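Putative flavoprotein (Bacteroides eggerthii, PDB 4ICI) binds flavin mononucleotide in a flavodoxin-like domain and probably takes part in electron transfer, although its partners and physiological role are not established. Local coordinates at residues Gln49-Ala54 with Pro96-Leu101; Pro76-Lys81 with Ile106-Glu111; Val137-Lys140 with Asn146-Glu149; Asp41-Ala46 with Glu111-Lys116. All blocks are in the same frame, centred on the assembly; numbering follows the deposited sequence. Where two conformers were deposited one is given.

Contact 1. Residues Gln49-Ala54 with Pro96-Leu101; sequences QPYTSA and PIWWDL. With FMN (flavin mononucleotide), chain B.
Tyr-51 and Trp-98 meet from backbones that stay well apart, the closest CA atoms of the two segments being those of Tyr-51 and Pro-96, 12.9 Å from each other, and Trp-98 itself opens a type I' turn closed at Leu-101. The side chains bridge this gap as a T-shaped pair: the six-membered edge of Trp-98 points at the face of Tyr-51, with planes at 76° and CH2 of Trp-98 3.8 Å from CE2 of Tyr-51. With CG anti to its carbonyl carbon (chi1 -75°), the indole of Trp-98 extends along the flavin, whose dimethylbenzene end lies over one indole face; CD1 of Trp-98 is 3.5 Å from C7 of FMN. The turn backbone holds the central and pyrimidine rings of the isoalloxazine. Trp-99 N donates to FMN N5 over 2.9 Å at an N-H...N angle of 160°, while Asp-100 N reaches FMN O4 at 3.0 Å along a more bent path. On the ribityl chain, FMN O2' donates to Ile-97 O. Putting an alanine in place of Trp-98 would probably strip the dimethylbenzene end of its cover on this side and leave the Tyr-51 face without its edge partner. The loop after strand 90-96 thus forms a wall of the FMN site, backed by Met-69 of helix 64-70, and Glu-68 of that helix takes the hydrogen bond of Tyr-51 OH.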
loop_
_atom_site.group_PDB
_atom_site.type_symbol
_atom_site.label_atom_id
_atom_site.label_comp_id
_atom_site.label_asym_id
_atom_site.label_seq_id
_atom_site.Cartn_x
_atom_site.Cartn_y
_atom_site.Cartn_z
ATOM N N GLN A 49 -15.868 1.671 6.671
ATOM C CA GLN A 49 -16.327 3.001 7.021
ATOM C C GLN A 49 -15.396 4.007 6.372
ATOM O O GLN A 49 -14.234 4.150 6.784
ATOM C CB GLN A 49 -16.344 3.221 8.531
ATOM C CG GLN A 49 -16.918 4.609 8.936
ATOM C CD GLN A 49 -17.072 4.807 10.394
ATOM O OE1 GLN A 49 -16.579 5.824 10.991
ATOM N NE2 GLN A 49 -17.779 3.887 11.008
ATOM N N PRO A 50 -15.878 4.710 5.328
ATOM C CA PRO A 50 -15.032 5.706 4.652
ATOM C C PRO A 50 -14.425 6.765 5.566
ATOM O O PRO A 50 -15.029 7.160 6.557
ATOM C CB PRO A 50 -15.994 6.354 3.657
ATOM C CG PRO A 50 -16.969 5.250 3.345
ATOM C CD PRO A 50 -17.164 4.541 4.648
ATOM N N TYR A 51 -13.237 7.252 5.186
ATOM C CA TYR A 51 -12.567 8.321 5.890
ATOM C C TYR A 51 -13.071 9.669 5.416
ATOM O O TYR A 51 -13.002 9.986 4.223
ATOM C CB TYR A 51 -11.048 8.226 5.672
ATOM C CG TYR A 51 -10.408 7.068 6.393
ATOM C CD1 TYR A 51 -10.369 5.811 5.826
ATOM C CD2 TYR A 51 -9.806 7.251 7.631
ATOM C CE1 TYR A 51 -9.783 4.745 6.496
ATOM C CE2 TYR A 51 -9.234 6.202 8.320
ATOM C CZ TYR A 51 -9.189 4.952 7.733
ATOM O OH TYR A 51 -8.637 3.871 8.400
ATOM N N THR A 52 -13.565 10.445 6.365
ATOM C CA THR A 52 -13.984 11.827 6.129
ATOM C C THR A 52 -12.795 12.792 6.248
ATOM O O THR A 52 -11.727 12.462 6.746
ATOM C CB THR A 52 -14.995 12.263 7.182
ATOM O OG1 THR A 52 -14.321 12.231 8.442
ATOM C CG2 THR A 52 -16.254 11.367 7.202
ATOM N N SER A 53 -12.995 14.035 5.817
ATOM C CA SER A 53 -11.953 15.048 6.013
ATOM C C SER A 53 -11.607 15.199 7.491
ATOM O O SER A 53 -10.430 15.306 7.855
ATOM C CB SER A 53 -12.369 16.386 5.408
ATOM O OG SER A 53 -12.573 16.238 4.025
ATOM N N ALA A 54 -12.617 15.181 8.362
ATOM C CA ALA A 54 -12.372 15.268 9.785
ATOM C C ALA A 54 -11.508 14.105 10.278
ATOM O O ALA A 54 -10.601 14.297 11.097
ATOM C CB ALA A 54 -13.701 15.301 10.556
ATOM N N PRO A 96 -0.929 6.044 1.203
ATOM C CA PRO A 96 -0.394 7.329 1.614
ATOM C C PRO A 96 0.449 7.151 2.874
ATOM O O PRO A 96 0.122 6.311 3.720
ATOM C CB PRO A 96 -1.642 8.129 1.942
ATOM C CG PRO A 96 -2.638 7.099 2.424
ATOM C CD PRO A 96 -2.334 5.871 1.596
ATOM N N ILE A 97 1.514 7.912 3.019
ATOM C CA ILE A 97 2.303 7.935 4.264
ATOM C C ILE A 97 1.528 8.705 5.320
ATOM O O ILE A 97 1.171 9.846 5.086
ATOM C CB ILE A 97 3.657 8.653 4.079
ATOM C CG1 ILE A 97 4.545 7.950 3.042
ATOM C CG2 ILE A 97 4.399 8.819 5.440
ATOM C CD1 ILE A 97 4.797 6.454 3.310
ATOM N N TRP A 98 1.229 8.080 6.454
ATOM C CA TRP A 98 0.582 8.713 7.599
ATOM C C TRP A 98 1.518 8.602 8.806
ATOM O O TRP A 98 1.827 7.506 9.255
ATOM C CB TRP A 98 -0.745 8.047 7.942
ATOM C CG TRP A 98 -1.885 8.331 7.042
ATOM C CD1 TRP A 98 -1.882 9.034 5.857
ATOM C CD2 TRP A 98 -3.221 7.835 7.196
ATOM N NE1 TRP A 98 -3.146 9.035 5.300
ATOM C CE2 TRP A 98 -3.975 8.301 6.099
ATOM C CE3 TRP A 98 -3.859 7.054 8.165
ATOM C CZ2 TRP A 98 -5.328 8.028 5.944
ATOM C CZ3 TRP A 98 -5.205 6.794 7.994
ATOM C CH2 TRP A 98 -5.926 7.280 6.884
ATOM N N TRP A 99 1.994 9.756 9.296
ATOM C CA TRP A 99 2.935 9.784 10.408
ATOM C C TRP A 99 4.130 8.829 10.174
ATOM O O TRP A 99 4.560 8.097 11.062
ATOM C CB TRP A 99 2.199 9.454 11.706
ATOM C CG TRP A 99 1.144 10.459 12.048
ATOM C CD1 TRP A 99 -0.208 10.399 11.756
ATOM C CD2 TRP A 99 1.356 11.729 12.692
ATOM N NE1 TRP A 99 -0.824 11.544 12.197
ATOM C CE2 TRP A 99 0.105 12.368 12.775
ATOM C CE3 TRP A 99 2.477 12.372 13.209
ATOM C CZ2 TRP A 99 -0.058 13.631 13.348
ATOM C CZ3 TRP A 99 2.322 13.636 13.789
ATOM C CH2 TRP A 99 1.060 14.249 13.852
ATOM N N ASP A 100 4.673 8.886 8.958
ATOM C CA ASP A 100 5.842 8.096 8.532
ATOM C C ASP A 100 5.608 6.583 8.535
ATOM O O ASP A 100 6.575 5.808 8.558
ATOM C CB ASP A 100 7.081 8.467 9.381
ATOM C CG ASP A 100 8.392 8.441 8.596
ATOM O OD1 ASP A 100 8.392 8.297 7.338
ATOM O OD2 ASP A 100 9.426 8.532 9.303
ATOM N N LEU A 101 4.337 6.182 8.485
ATOM C CA LEU A 101 3.951 4.782 8.518
ATOM C C LEU A 101 2.911 4.467 7.445
ATOM O O LEU A 101 2.287 5.358 6.883
ATOM C CB LEU A 101 3.344 4.423 9.891
ATOM C CG LEU A 101 4.272 4.484 11.100
ATOM C CD1 LEU A 101 3.413 4.466 12.391
ATOM C CD2 LEU A 101 5.314 3.352 11.061
HETATM N N1 FMN B . 2.920 13.220 4.361
HETATM C C2 FMN B . 4.252 13.085 4.666
HETATM O O2 FMN B . 5.091 13.453 3.847
HETATM N N3 FMN B . 4.627 12.550 5.891
HETATM C C4 FMN B . 3.710 12.176 6.859
HETATM O O4 FMN B . 4.162 11.657 7.897
HETATM C C4A FMN B . 2.348 12.349 6.562
HETATM N N5 FMN B . 1.363 12.014 7.517
HETATM C C5A FMN B . 0.019 12.169 7.151
HETATM C C6 FMN B . -0.981 11.810 8.065
HETATM C C7 FMN B . -2.307 11.934 7.736
HETATM C C7M FMN B . -3.366 11.499 8.705
HETATM C C8 FMN B . -2.684 12.406 6.490
HETATM C C8M FMN B . -4.146 12.558 6.141
HETATM C C9 FMN B . -1.701 12.775 5.581
HETATM C C9A FMN B . -0.332 12.644 5.888
HETATM N N10 FMN B . 0.667 13.001 4.969
HETATM C C10 FMN B . 1.991 12.849 5.304
HETATM C "C1'" FMN B . 0.285 13.476 3.591
HETATM C "C2'" FMN B . -0.089 12.242 2.723
HETATM O "O2'" FMN B . 0.868 11.210 2.746
HETATM C "C3'" FMN B . -0.226 12.617 1.234
HETATM O "O3'" FMN B . -1.056 13.814 1.090
HETATM C "C4'" FMN B . -0.728 11.447 0.335
HETATM O "O4'" FMN B . -0.397 11.783 -0.991
HETATM C "C5'" FMN B . -2.295 11.324 0.435
HETATM O "O5'" FMN B . -2.631 10.243 -0.396
HETATM P P FMN B . -4.144 9.865 -0.759
HETATM O O1P FMN B . -4.674 11.076 -1.545
HETATM O O2P FMN B . -4.146 8.597 -1.468
HETATM O O3P FMN B . -4.961 9.671 0.522
#

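Contact 2. Residues Pro76-Lys81 with Ile106-Glu111; sequences PAIKSK and INTFIE
The flat groups here are the Pro-76 carbonyl, which Thr-108 OG1 approaches from outside its plane, tilted by 31°, and the Phe-109 ring, which is turned away to Ile-93 and His-113 while Ile-78 touches Phe-109 at CB and the backbone N. In the flavodoxin-like alpha/beta fold this places the irregular 76-81 loop against helix 104-112, the crossover helix between parallel strands 90-96 and 119-125. CG of Phe-109 stands anti to its backbone N (chi1 171°), which sends the ring towards the sheet. Between the two segments the polar link is one hydrogen bond, Thr-108 OG1 to Pro-76 O, 2.8 Å long with a C=O...O angle of 129°. The same hydroxyl has a weak bond to Arg-104 O, one turn earlier in the helix. The methyl of Thr-108 serves the apolar half of the contact: CG2 lies 3.7 Å from CD1 of Ile-78 as the two side chains run past one another in opposite directions. If Thr-108 were a valine, the loop would probably lose its polar tie at this point, the Pro-76 carbonyl being left without its helix-borne donor, with apolar contact left between Ile-78 and the helix. Ile-105 of the helix also touches Ile-78, extending this apolar patch. At its far end, CD1 of Ile-78 presses on the helix backbone, 3.5 Å from N of Phe-109.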
loop_
_atom_site.group_PDB
_atom_site.type_symbol
_atom_site.label_atom_id
_atom_site.label_comp_id
_atom_site.label_asym_id
_atom_site.label_seq_id
_atom_site.Cartn_x
_atom_site.Cartn_y
_atom_site.Cartn_z
ATOM N N PRO A 76 -8.420 -1.338 10.914
ATOM C CA PRO A 76 -9.604 -0.780 10.260
ATOM C C PRO A 76 -10.200 -1.768 9.290
ATOM O O PRO A 76 -9.493 -2.397 8.518
ATOM C CB PRO A 76 -9.047 0.471 9.571
ATOM C CG PRO A 76 -7.862 0.893 10.396
ATOM C CD PRO A 76 -7.243 -0.456 10.758
ATOM N N ALA A 77 -11.516 -1.914 9.352
ATOM C CA ALA A 77 -12.212 -2.940 8.605
ATOM C C ALA A 77 -12.224 -2.636 7.105
ATOM O O ALA A 77 -12.347 -1.468 6.668
ATOM C CB ALA A 77 -13.640 -3.076 9.122
ATOM N N ILE A 78 -12.070 -3.699 6.322
ATOM C CA ILE A 78 -12.100 -3.652 4.857
ATOM C C ILE A 78 -13.469 -4.165 4.385
ATOM O O ILE A 78 -13.961 -5.181 4.883
ATOM C CB ILE A 78 -10.938 -4.466 4.237
ATOM C CG1 ILE A 78 -9.588 -3.789 4.535
ATOM C CG2 ILE A 78 -11.141 -4.672 2.716
ATOM C CD1 ILE A 78 -8.336 -4.668 4.236
ATOM N N LYS A 79 -14.057 -3.503 3.400
ATOM C CA LYS A 79 -15.348 -3.921 2.843
ATOM C C LYS A 79 -15.353 -5.329 2.310
ATOM O O LYS A 79 -16.178 -6.173 2.709
ATOM C CB LYS A 79 -15.751 -3.015 1.692
ATOM C CG LYS A 79 -16.539 -1.836 2.088
ATOM C CD LYS A 79 -17.289 -1.266 0.905
ATOM C CE LYS A 79 -17.750 0.119 1.223
ATOM N NZ LYS A 79 -18.671 0.686 0.175
ATOM N N SER A 80 -14.444 -5.597 1.375
ATOM C CA SER A 80 -14.439 -6.859 0.626
ATOM C C SER A 80 -13.020 -7.290 0.351
ATOM O O SER A 80 -12.229 -6.465 -0.150
ATOM C CB SER A 80 -15.158 -6.652 -0.708
ATOM O OG SER A 80 -16.497 -6.275 -0.477
ATOM N N LYS A 81 -12.705 -8.551 0.635
ATOM C CA LYS A 81 -11.392 -9.112 0.287
ATOM C C LYS A 81 -11.267 -9.342 -1.208
ATOM O O LYS A 81 -12.255 -9.427 -1.958
ATOM C CB LYS A 81 -11.133 -10.446 1.010
ATOM C CG LYS A 81 -11.015 -10.303 2.521
ATOM C CD LYS A 81 -10.612 -11.597 3.194
ATOM C CE LYS A 81 -10.398 -11.432 4.692
ATOM N NZ LYS A 81 -9.854 -12.702 5.251
ATOM N N ILE A 106 -3.606 -1.093 5.939
ATOM C CA ILE A 106 -2.638 -1.927 5.235
ATOM C C ILE A 106 -2.341 -3.205 6.042
ATOM O O ILE A 106 -2.239 -4.292 5.473
ATOM C CB ILE A 106 -1.356 -1.140 4.892
ATOM C CG1 ILE A 106 -1.686 0.002 3.909
ATOM C CG2 ILE A 106 -0.303 -2.080 4.305
ATOM C CD1 ILE A 106 -2.448 -0.397 2.592
ATOM N N ASN A 107 -2.234 -3.065 7.354
ATOM C CA ASN A 107 -2.104 -4.235 8.215
ATOM C C ASN A 107 -3.350 -5.137 8.104
ATOM O O ASN A 107 -3.250 -6.368 8.045
ATOM C CB ASN A 107 -1.869 -3.840 9.675
ATOM C CG ASN A 107 -0.651 -2.949 9.857
ATOM O OD1 ASN A 107 -0.732 -1.719 9.717
ATOM N ND2 ASN A 107 0.493 -3.563 10.165
ATOM N N THR A 108 -4.549 -4.531 8.080
ATOM C CA THR A 108 -5.760 -5.345 7.897
ATOM C C THR A 108 -5.688 -6.140 6.586
ATOM O O THR A 108 -5.985 -7.346 6.562
ATOM C CB THR A 108 -7.031 -4.495 7.885
ATOM O OG1 THR A 108 -6.975 -3.597 8.999
ATOM C CG2 THR A 108 -8.286 -5.368 7.904
ATOM N N PHE A 109 -5.235 -5.487 5.519
ATOM C CA PHE A 109 -5.092 -6.145 4.241
ATOM C C PHE A 109 -4.116 -7.328 4.293
ATOM O O PHE A 109 -4.450 -8.465 3.876
ATOM C CB PHE A 109 -4.629 -5.158 3.158
ATOM C CG PHE A 109 -4.259 -5.844 1.876
ATOM C CD1 PHE A 109 -5.234 -6.395 1.063
ATOM C CD2 PHE A 109 -2.910 -5.941 1.478
ATOM C CE1 PHE A 109 -4.888 -7.059 -0.105
ATOM C CE2 PHE A 109 -2.592 -6.618 0.322
ATOM C CZ PHE A 109 -3.572 -7.166 -0.453
ATOM N N ILE A 110 -2.917 -7.071 4.812
ATOM C CA ILE A 110 -1.862 -8.094 4.836
ATOM C C ILE A 110 -2.316 -9.290 5.681
ATOM O O ILE A 110 -2.093 -10.437 5.302
ATOM C CB ILE A 110 -0.542 -7.514 5.344
ATOM C CG1 ILE A 110 0.046 -6.554 4.306
ATOM C CG2 ILE A 110 0.488 -8.631 5.694
ATOM C CD1 ILE A 110 1.136 -5.667 4.859
ATOM N N GLU A 111 -2.948 -9.014 6.822
ATOM C CA GLU A 111 -3.328 -10.081 7.733
ATOM C C GLU A 111 -4.542 -10.893 7.263
ATOM O O GLU A 111 -4.783 -12.033 7.723
ATOM C CB GLU A 111 -3.527 -9.513 9.139
ATOM C CG GLU A 111 -2.238 -9.035 9.732
ATOM C CD GLU A 111 -2.365 -8.335 11.059
ATOM O OE1 GLU A 111 -3.485 -8.343 11.652
ATOM O OE2 GLU A 111 -1.327 -7.789 11.506
#

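Contact 3. Residues Val137-Lys140 with Asn146-Glu149; sequences VLKK and NWKE
In the beta-alpha-beta unit made by strand 119-125, helix 132-141 and strand 146-152, part of the flavodoxin-like fold, Trp-147 lies flat against Leu-138 and Lys-139. The evidence is a CH-pi contact: CA of Lys-139 sits 3.9 Å from the centroid of the five-membered ring of Trp-147 and only 20° off its normal. On the same side, just beyond the rim of the benzene end, CB of Leu-138 approaches CH2 of Trp-147 at 4.0 Å. The indole N-H is satisfied by Tyr-142 O just past the helix, which helps to set the ring's rotation, and Val-120, Pro-122 and Ile-110 also touch the Trp-147 side chain. Lys-139 leaves its backbone with CG anti to N (chi1 -177°) and stays extended, so that CG passes CD1 of Trp-147 at 3.8 Å and the ammonium continues beyond the ring. There a water joins the segments, accepting from Lys-139 NZ and donating to Trp-147 O, at 3.0 Å from each, with a weak bond to Glu-149 OE2 at 3.4 Å.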
loop_
_atom_site.group_PDB
_atom_site.type_symbol
_atom_site.label_atom_id
_atom_site.label_comp_id
_atom_site.label_asym_id
_atom_site.label_seq_id
_atom_site.Cartn_x
_atom_site.Cartn_y
_atom_site.Cartn_z
ATOM N N VAL A 137 9.151 -0.682 8.758
ATOM C CA VAL A 137 8.225 -1.160 9.798
ATOM C C VAL A 137 7.362 -2.315 9.265
ATOM O O VAL A 137 7.175 -3.325 9.951
ATOM C CB VAL A 137 7.409 -0.007 10.394
ATOM C CG1 VAL A 137 6.369 -0.522 11.401
ATOM C CG2 VAL A 137 8.324 1.019 11.052
ATOM N N LEU A 138 6.867 -2.220 8.030
ATOM C CA LEU A 138 6.110 -3.319 7.468
ATOM C C LEU A 138 6.945 -4.597 7.347
ATOM O O LEU A 138 6.437 -5.682 7.683
ATOM C CB LEU A 138 5.511 -2.932 6.125
ATOM C CG LEU A 138 4.290 -2.017 6.078
ATOM C CD1 LEU A 138 4.005 -1.612 4.596
ATOM C CD2 LEU A 138 3.059 -2.661 6.713
ATOM N N LYS A 139 8.189 -4.470 6.885
ATOM C CA LYS A 139 9.064 -5.644 6.717
ATOM C C LYS A 139 9.337 -6.313 8.069
ATOM O O LYS A 139 9.303 -7.530 8.173
ATOM C CB LYS A 139 10.354 -5.243 5.994
ATOM C CG LYS A 139 11.289 -6.393 5.719
ATOM C CD LYS A 139 12.457 -5.966 4.791
ATOM C CE LYS A 139 13.397 -7.137 4.536
ATOM N NZ LYS A 139 14.489 -6.755 3.564
ATOM N N LYS A 140 9.545 -5.496 9.107
ATOM C CA LYS A 140 9.775 -6.027 10.443
ATOM C C LYS A 140 8.522 -6.648 11.053
ATOM O O LYS A 140 8.600 -7.590 11.839
ATOM C CB LYS A 140 10.350 -4.956 11.361
ATOM C CG LYS A 140 11.777 -4.534 11.025
ATOM C CD LYS A 140 12.253 -3.401 11.925
ATOM C CE LYS A 140 13.696 -3.021 11.679
ATOM N NZ LYS A 140 14.617 -4.150 12.068
ATOM N N ASN A 146 8.069 -12.167 1.363
ATOM C CA ASN A 146 9.184 -11.855 0.456
ATOM C C ASN A 146 9.101 -10.401 -0.018
ATOM O O ASN A 146 8.583 -10.108 -1.089
ATOM C CB ASN A 146 9.244 -12.813 -0.725
ATOM C CG ASN A 146 10.410 -12.513 -1.645
ATOM O OD1 ASN A 146 11.430 -12.015 -1.192
ATOM N ND2 ASN A 146 10.245 -12.789 -2.946
ATOM N N TRP A 147 9.584 -9.500 0.821
ATOM C CA TRP A 147 9.537 -8.061 0.549
ATOM C C TRP A 147 10.647 -7.639 -0.373
ATOM O O TRP A 147 11.793 -8.047 -0.201
ATOM C CB TRP A 147 9.689 -7.282 1.838
ATOM C CG TRP A 147 8.531 -7.413 2.783
ATOM C CD1 TRP A 147 8.454 -8.204 3.884
ATOM C CD2 TRP A 147 7.326 -6.656 2.750
ATOM N NE1 TRP A 147 7.264 -8.030 4.509
ATOM C CE2 TRP A 147 6.538 -7.083 3.835
ATOM C CE3 TRP A 147 6.804 -5.693 1.881
ATOM C CZ2 TRP A 147 5.279 -6.537 4.105
ATOM C CZ3 TRP A 147 5.563 -5.159 2.147
ATOM C CH2 TRP A 147 4.815 -5.575 3.242
ATOM N N LYS A 148 10.311 -6.796 -1.331
ATOM C CA LYS A 148 11.295 -6.095 -2.140
ATOM C C LYS A 148 11.170 -4.619 -1.907
ATOM O O LYS A 148 10.183 -4.163 -1.335
ATOM C CB LYS A 148 11.158 -6.463 -3.615
ATOM C CG LYS A 148 11.475 -7.938 -3.955
ATOM C CD LYS A 148 11.521 -8.226 -5.463
ATOM C CE LYS A 148 12.132 -9.602 -5.787
ATOM N NZ LYS A 148 12.247 -9.880 -7.271
ATOM N N GLU A 149 12.177 -3.868 -2.347
ATOM C CA GLU A 149 12.244 -2.446 -2.118
ATOM C C GLU A 149 11.234 -1.708 -3.000
ATOM O O GLU A 149 11.165 -1.931 -4.219
ATOM C CB GLU A 149 13.666 -1.953 -2.395
ATOM C CG GLU A 149 14.681 -2.442 -1.365
ATOM C CD GLU A 149 14.465 -1.811 -0.021
ATOM O OE1 GLU A 149 14.495 -0.571 0.044
ATOM O OE2 GLU A 149 14.263 -2.570 0.962
HETATM O O HOH W 1 13.454 -5.872 0.943
#

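Contact 4. Residues Asp41-Ala46 with Glu111-Lys116; sequences DLYPIA and EGHSLK. With EDO (1,2-ethanediol), chain E.
Tyr-43 runs from edge strand 41-44 towards His-113, and its atoms can be followed outwards. CB leaves the backbone with CG anti to N (chi1 167°), which carries the ring off the sheet to where it can meet helix 104-112 and the loop after it. On the way out CE2 of Tyr-43 comes within 3.5 Å of CE1 of Phe-109; the side chain also packs on Leu-17 of strand 16-20 and on Ile-78 and Lys-82 of the loop. At the tip OH approaches His-113 CE1 and NE2, 3.9 Å from each, without a hydrogen bond between them. The rings are set obliquely, their planes at 57° and centroids 5.8 Å apart. Both polar ends look to the 80-82 loop: Tyr-43 OH donates to Ser-80 O, and NE2 of His-113 accepts from Lys-82 N. ND1 of His-113 is bonded to Phe-109 O in the last turn of the helix. With a carbonyl at ND1 and an N-H at NE2, the imidazole is pinned in rotation, and the pattern is consistent with a neutral ring protonated on ND1. Two residues on, Ile-45 O accepts from O2 of an ethanediol, probably from the crystallisation liquor, at 2.7 Å. A helix lying on one side of the parallel sheet, its exit loop reaching a side chain from the edge strand, fits the three-layer alpha/beta arrangement of flavodoxin-like domains, with strand order 2-1-3-4-5.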
loop_
_atom_site.group_PDB
_atom_site.type_symbol
_atom_site.label_atom_id
_atom_site.label_comp_id
_atom_site.label_asym_id
_atom_site.label_seq_id
_atom_site.Cartn_x
_atom_site.Cartn_y
_atom_site.Cartn_z
ATOM N N ASP A 41 -3.666 -6.077 -12.495
ATOM C CA ASP A 41 -5.005 -5.839 -11.972
ATOM C C ASP A 41 -4.876 -4.881 -10.809
ATOM O O ASP A 41 -3.892 -4.946 -10.099
ATOM C CB ASP A 41 -5.596 -7.157 -11.451
ATOM C CG ASP A 41 -5.953 -8.146 -12.562
ATOM O OD1 ASP A 41 -6.108 -7.725 -13.726
ATOM O OD2 ASP A 41 -6.109 -9.356 -12.258
ATOM N N LEU A 42 -5.870 -4.017 -10.604
ATOM C CA LEU A 42 -5.913 -3.152 -9.435
ATOM C C LEU A 42 -6.989 -3.610 -8.460
ATOM O O LEU A 42 -8.080 -4.000 -8.892
ATOM C CB LEU A 42 -6.170 -1.690 -9.807
ATOM C CG LEU A 42 -4.935 -0.794 -9.898
ATOM C CD1 LEU A 42 -4.062 -1.282 -10.991
ATOM C CD2 LEU A 42 -5.344 0.696 -10.121
ATOM N N TYR A 43 -6.666 -3.540 -7.163
ATOM C CA TYR A 43 -7.574 -3.855 -6.080
ATOM C C TYR A 43 -7.576 -2.667 -5.103
ATOM O O TYR A 43 -6.645 -2.488 -4.310
ATOM C CB TYR A 43 -7.157 -5.142 -5.371
ATOM C CG TYR A 43 -7.851 -5.395 -4.032
ATOM C CD1 TYR A 43 -9.227 -5.555 -3.946
ATOM C CD2 TYR A 43 -7.116 -5.502 -2.877
ATOM C CE1 TYR A 43 -9.850 -5.780 -2.711
ATOM C CE2 TYR A 43 -7.737 -5.729 -1.650
ATOM C CZ TYR A 43 -9.085 -5.860 -1.583
ATOM O OH TYR A 43 -9.672 -6.104 -0.338
ATOM N N PRO A 44 -8.630 -1.827 -5.170
ATOM C CA PRO A 44 -8.782 -0.804 -4.172
ATOM C C PRO A 44 -9.147 -1.444 -2.817
ATOM O O PRO A 44 -10.116 -2.214 -2.699
ATOM C CB PRO A 44 -9.920 0.061 -4.709
ATOM C CG PRO A 44 -10.048 -0.302 -6.196
ATOM C CD PRO A 44 -9.672 -1.756 -6.214
ATOM N N ILE A 45 -8.357 -1.119 -1.803
ATOM C CA ILE A 45 -8.603 -1.561 -0.430
ATOM C C ILE A 45 -9.597 -0.561 0.151
ATOM O O ILE A 45 -9.199 0.551 0.523
ATOM C CB ILE A 45 -7.293 -1.571 0.398
ATOM C CG1 ILE A 45 -6.237 -2.540 -0.219
ATOM C CG2 ILE A 45 -7.596 -1.920 1.847
ATOM C CD1 ILE A 45 -4.800 -2.384 0.343
ATOM N N ALA A 46 -10.881 -0.939 0.168
ATOM C CA ALA A 46 -11.943 -0.022 0.529
ATOM C C ALA A 46 -12.298 -0.178 1.997
ATOM O O ALA A 46 -12.663 -1.267 2.446
ATOM C CB ALA A 46 -13.203 -0.257 -0.321
ATOM N N GLU A 111 -2.948 -9.014 6.822
ATOM C CA GLU A 111 -3.328 -10.081 7.733
ATOM C C GLU A 111 -4.542 -10.893 7.263
ATOM O O GLU A 111 -4.783 -12.033 7.723
ATOM C CB GLU A 111 -3.527 -9.513 9.139
ATOM C CG GLU A 111 -2.238 -9.035 9.732
ATOM C CD GLU A 111 -2.365 -8.335 11.059
ATOM O OE1 GLU A 111 -3.485 -8.343 11.652
ATOM O OE2 GLU A 111 -1.327 -7.789 11.506
ATOM N N GLY A 112 -5.293 -10.346 6.327
ATOM C CA GLY A 112 -6.489 -10.991 5.826
ATOM C C GLY A 112 -6.343 -11.708 4.494
ATOM O O GLY A 112 -7.297 -12.327 4.018
ATOM N N HIS A 113 -5.174 -11.579 3.858
ATOM C CA HIS A 113 -4.901 -12.204 2.569
ATOM C C HIS A 113 -3.624 -13.042 2.698
ATOM O O HIS A 113 -2.647 -12.554 3.238
ATOM C CB HIS A 113 -4.733 -11.130 1.493
ATOM C CG HIS A 113 -5.991 -10.368 1.180
ATOM N ND1 HIS A 113 -6.480 -9.360 1.981
ATOM C CD2 HIS A 113 -6.851 -10.460 0.137
ATOM C CE1 HIS A 113 -7.586 -8.871 1.449
ATOM N NE2 HIS A 113 -7.836 -9.523 0.327
ATOM N N SER A 114 -3.613 -14.270 2.197
ATOM C CA SER A 114 -2.393 -15.062 2.207
ATOM C C SER A 114 -1.443 -14.540 1.136
ATOM O O SER A 114 -1.773 -14.555 -0.051
ATOM C CB SER A 114 -2.660 -16.540 1.975
ATOM O OG SER A 114 -1.411 -17.237 2.019
ATOM N N LEU A 115 -0.303 -14.037 1.580
ATOM C CA LEU A 115 0.713 -13.507 0.691
ATOM C C LEU A 115 1.981 -14.369 0.720
ATOM O O LEU A 115 2.986 -14.030 0.084
ATOM C CB LEU A 115 1.032 -12.059 1.079
ATOM C CG LEU A 115 -0.168 -11.101 0.989
ATOM C CD1 LEU A 115 0.264 -9.731 1.500
ATOM C CD2 LEU A 115 -0.726 -10.995 -0.438
ATOM N N LYS A 116 1.915 -15.491 1.429
ATOM C CA LYS A 116 2.989 -16.496 1.417
ATOM C C LYS A 116 3.342 -16.934 0.004
ATOM O O LYS A 116 2.460 -17.190 -0.814
ATOM C CB LYS A 116 2.564 -17.710 2.255
ATOM C CG LYS A 116 3.565 -18.866 2.286
ATOM C CD LYS A 116 3.173 -19.944 3.312
ATOM C CE LYS A 116 2.022 -20.787 2.822
ATOM N NZ LYS A 116 1.891 -22.046 3.613
HETATM C C1 EDO E . -10.764 2.492 -2.182
HETATM O O1 EDO E . -11.540 3.209 -1.208
HETATM C C2 EDO E . -9.242 2.698 -2.066
HETATM O O2 EDO E . -8.790 2.910 -0.752
#

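All four contacts belong to one flavodoxin-like domain built on a five-stranded parallel sheet. Contacts 2 and 4 are neighbours, with centres about 7 Å apart; both use helix 104-112, share Glu-111, and contact 2 is nested inside the chain loop that contact 4 closes. Contact 1 lies within that loop too, and its segments alternate with those of contact 2, about 14 Å away between centres; Tyr-51 OH packs on Pro-76 CB. Contact 3 follows in series, about 17 Å from contact 2 between centres, on outermost strand 146-152, with Ile-110 packing on Leu-138 and Trp-147. Helix 104-112 thus packs on side chains from both outermost strands, while contact 1 supplies flavin-binding residues.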